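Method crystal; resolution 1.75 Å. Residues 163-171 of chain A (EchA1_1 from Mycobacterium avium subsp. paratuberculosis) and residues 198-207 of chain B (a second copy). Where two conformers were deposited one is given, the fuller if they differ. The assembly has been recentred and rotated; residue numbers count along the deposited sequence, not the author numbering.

Chain A (163-171) MRLLLTGEP
Chain B, residues 198-207: ALASAITVNA

The C-terminal end of helix 163-168 in chain A packs against the chain B helix that runs in from Ala B198, the axes approaching to 9.0 Å with 51° between their N-to-C directions; 348 Å² is buried in total. Thr A168 CA and Ile B203 CA lie 4.5 Å apart.

Thr A168 (phi/psi -83/-29, chi1 p) covers most. Its OG1 bonds within its own chain, donating to Arg A164 O (2.7 Å) and accepting from Glu A170 N (3.1 Å), which leaves CG2 to pack on Ile B203 CG1 (3.8 Å) and Ala B202 CB (3.9 Å). Its CA makes a CA-H...O contact with Ala B202 O (3.5 Å).

Leu A167 (mt) sets CB 4.1 Å from CG2 of Ile B203 (mt). Past the helix, Gly A169 takes positive phi (71/12). Near this terminus the carbonyls find a partner in Asn B206 (phi/psi -86/167, chi1 m, chi2 -32°), whose CB points toward chain A: ND2 donates to Leu A167 O (2.9 Å) and Thr A168 O (2.8 Å).

Ala B202 also points toward chain A, its CB 3.6 Å from Glu A170 OE2. Water 1 bridges this pair, its O 2.9 Å from Glu A170 OE2 and 2.6 Å from Ala B202 O. Arg A164 (chi1 t, chi2 t, chi3 -108°, chi4 175°) brings NE to 3.6 Å from CD1 of Leu B199 (tp), at the guanidinium edge.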

# COMPACT_ATOMS: atom_id res chain seq x y z
N MET A 163 -9.35 -6.80 -2.95
CA MET A 163 -10.11 -7.19 -4.13
C MET A 163 -11.04 -8.35 -3.77
O MET A 163 -12.16 -8.41 -4.26
CB MET A 163 -9.20 -7.55 -5.30
CG MET A 163 -8.41 -6.38 -5.84
SD MET A 163 -9.43 -4.97 -6.33
CE MET A 163 -10.56 -5.89 -7.32
N ARG A 164 -10.62 -9.25 -2.89
CA ARG A 164 -11.50 -10.34 -2.44
C ARG A 164 -12.73 -9.75 -1.73
O ARG A 164 -13.86 -10.19 -1.97
CB ARG A 164 -10.77 -11.35 -1.53
CG ARG A 164 -11.64 -12.53 -1.00
CD ARG A 164 -10.90 -13.54 -0.05
NE ARG A 164 -10.64 -14.82 -0.71
CZ ARG A 164 -9.95 -15.87 -0.23
NH1 ARG A 164 -9.82 -16.92 -1.01
NH2 ARG A 164 -9.37 -15.89 0.96
N LEU A 165 -12.50 -8.78 -0.86
CA LEU A 165 -13.60 -8.14 -0.13
C LEU A 165 -14.57 -7.47 -1.08
O LEU A 165 -15.80 -7.62 -1.00
CB LEU A 165 -13.02 -7.15 0.88
CG LEU A 165 -13.95 -6.57 1.94
CD1 LEU A 165 -13.15 -6.25 3.21
CD2 LEU A 165 -14.61 -5.31 1.42
N LEU A 166 -14.00 -6.72 -2.02
CA LEU A 166 -14.78 -5.95 -2.95
C LEU A 166 -15.62 -6.81 -3.88
O LEU A 166 -16.80 -6.51 -4.08
CB LEU A 166 -13.84 -5.01 -3.71
CG LEU A 166 -14.47 -4.02 -4.67
CD1 LEU A 166 -15.31 -3.01 -3.86
CD2 LEU A 166 -13.39 -3.34 -5.46
N LEU A 167 -15.05 -7.87 -4.44
CA LEU A 167 -15.71 -8.63 -5.47
C LEU A 167 -16.60 -9.74 -4.91
O LEU A 167 -17.61 -10.05 -5.54
CB LEU A 167 -14.69 -9.20 -6.45
CG LEU A 167 -13.77 -8.16 -7.11
CD1 LEU A 167 -12.76 -8.84 -8.01
CD2 LEU A 167 -14.55 -7.07 -7.89
N THR A 168 -16.27 -10.30 -3.74
CA THR A 168 -17.15 -11.34 -3.14
C THR A 168 -18.31 -10.73 -2.35
O THR A 168 -19.37 -11.34 -2.23
CB THR A 168 -16.38 -12.31 -2.17
OG1 THR A 168 -15.90 -11.60 -1.02
CG2 THR A 168 -15.20 -13.03 -2.90
N GLY A 169 -18.11 -9.53 -1.79
CA GLY A 169 -19.07 -8.92 -0.88
C GLY A 169 -19.14 -9.61 0.48
O GLY A 169 -20.07 -9.36 1.26
N GLU A 170 -18.18 -10.50 0.77
CA GLU A 170 -18.17 -11.25 2.05
C GLU A 170 -17.46 -10.49 3.17
O GLU A 170 -16.47 -9.81 2.91
CB GLU A 170 -17.54 -12.62 1.86
CG GLU A 170 -18.33 -13.46 0.86
CD GLU A 170 -17.70 -14.79 0.50
OE1 GLU A 170 -16.48 -14.97 0.67
OE2 GLU A 170 -18.45 -15.67 0.03
N PRO A 171 -17.96 -10.61 4.41
CA PRO A 171 -17.39 -9.82 5.49
C PRO A 171 -16.07 -10.33 6.07
O PRO A 171 -15.62 -11.47 5.81
CB PRO A 171 -18.50 -9.82 6.56
CG PRO A 171 -19.25 -11.03 6.33
CD PRO A 171 -19.19 -11.29 4.84
N ALA B 198 -14.22 -22.48 -6.53
CA ALA B 198 -15.05 -22.14 -5.37
C ALA B 198 -14.99 -20.63 -5.08
O ALA B 198 -16.01 -20.00 -4.78
CB ALA B 198 -14.62 -22.94 -4.15
N LEU B 199 -13.79 -20.06 -5.17
CA LEU B 199 -13.63 -18.61 -5.01
C LEU B 199 -14.38 -17.87 -6.14
O LEU B 199 -15.08 -16.88 -5.89
CB LEU B 199 -12.16 -18.22 -5.01
CG LEU B 199 -11.83 -16.72 -4.83
CD1 LEU B 199 -12.49 -16.19 -3.53
CD2 LEU B 199 -10.33 -16.51 -4.80
N ALA B 200 -14.26 -18.36 -7.37
CA ALA B 200 -15.01 -17.77 -8.48
C ALA B 200 -16.51 -17.75 -8.16
O ALA B 200 -17.20 -16.74 -8.42
CB ALA B 200 -14.77 -18.53 -9.77
N SER B 201 -17.00 -18.84 -7.58
CA SER B 201 -18.42 -18.96 -7.23
C SER B 201 -18.85 -17.92 -6.21
O SER B 201 -19.98 -17.45 -6.27
CB SER B 201 -18.81 -20.40 -6.83
OG SER B 201 -18.50 -20.70 -5.49
N ALA B 202 -17.94 -17.50 -5.32
CA ALA B 202 -18.21 -16.45 -4.33
C ALA B 202 -18.39 -15.07 -4.94
O ALA B 202 -18.91 -14.17 -4.27
CB ALA B 202 -17.10 -16.42 -3.24
N ILE B 203 -17.94 -14.90 -6.18
CA ILE B 203 -18.06 -13.65 -6.94
C ILE B 203 -19.19 -13.72 -7.94
O ILE B 203 -19.95 -12.76 -8.06
CB ILE B 203 -16.74 -13.34 -7.68
CG1 ILE B 203 -15.58 -13.26 -6.69
CG2 ILE B 203 -16.86 -12.01 -8.50
CD1 ILE B 203 -14.21 -13.26 -7.38
N THR B 204 -19.34 -14.85 -8.65
CA THR B 204 -20.29 -14.92 -9.76
C THR B 204 -21.74 -14.96 -9.29
O THR B 204 -22.65 -14.71 -10.10
CB THR B 204 -20.02 -16.14 -10.68
OG1 THR B 204 -20.19 -17.35 -9.92
CG2 THR B 204 -18.59 -16.10 -11.26
N VAL B 205 -21.97 -15.25 -8.01
CA VAL B 205 -23.33 -15.13 -7.46
C VAL B 205 -23.76 -13.67 -7.32
O VAL B 205 -24.95 -13.40 -7.16
CB VAL B 205 -23.51 -15.83 -6.10
CG1 VAL B 205 -23.33 -17.34 -6.27
CG2 VAL B 205 -22.57 -15.27 -5.01
N ASN B 206 -22.79 -12.75 -7.40
CA ASN B 206 -23.07 -11.32 -7.22
C ASN B 206 -23.50 -10.66 -8.52
O ASN B 206 -23.39 -11.25 -9.60
CB ASN B 206 -21.85 -10.62 -6.62
CG ASN B 206 -21.48 -11.20 -5.26
OD1 ASN B 206 -22.36 -11.64 -4.49
ND2 ASN B 206 -20.18 -11.21 -4.94
N ALA B 207 -24.03 -9.44 -8.41
CA ALA B 207 -24.57 -8.72 -9.55
C ALA B 207 -23.46 -8.38 -10.53
O ALA B 207 -22.49 -7.75 -10.14
CB ALA B 207 -25.28 -7.46 -9.10
O HOH W 1 -20.19 -14.65 -2.01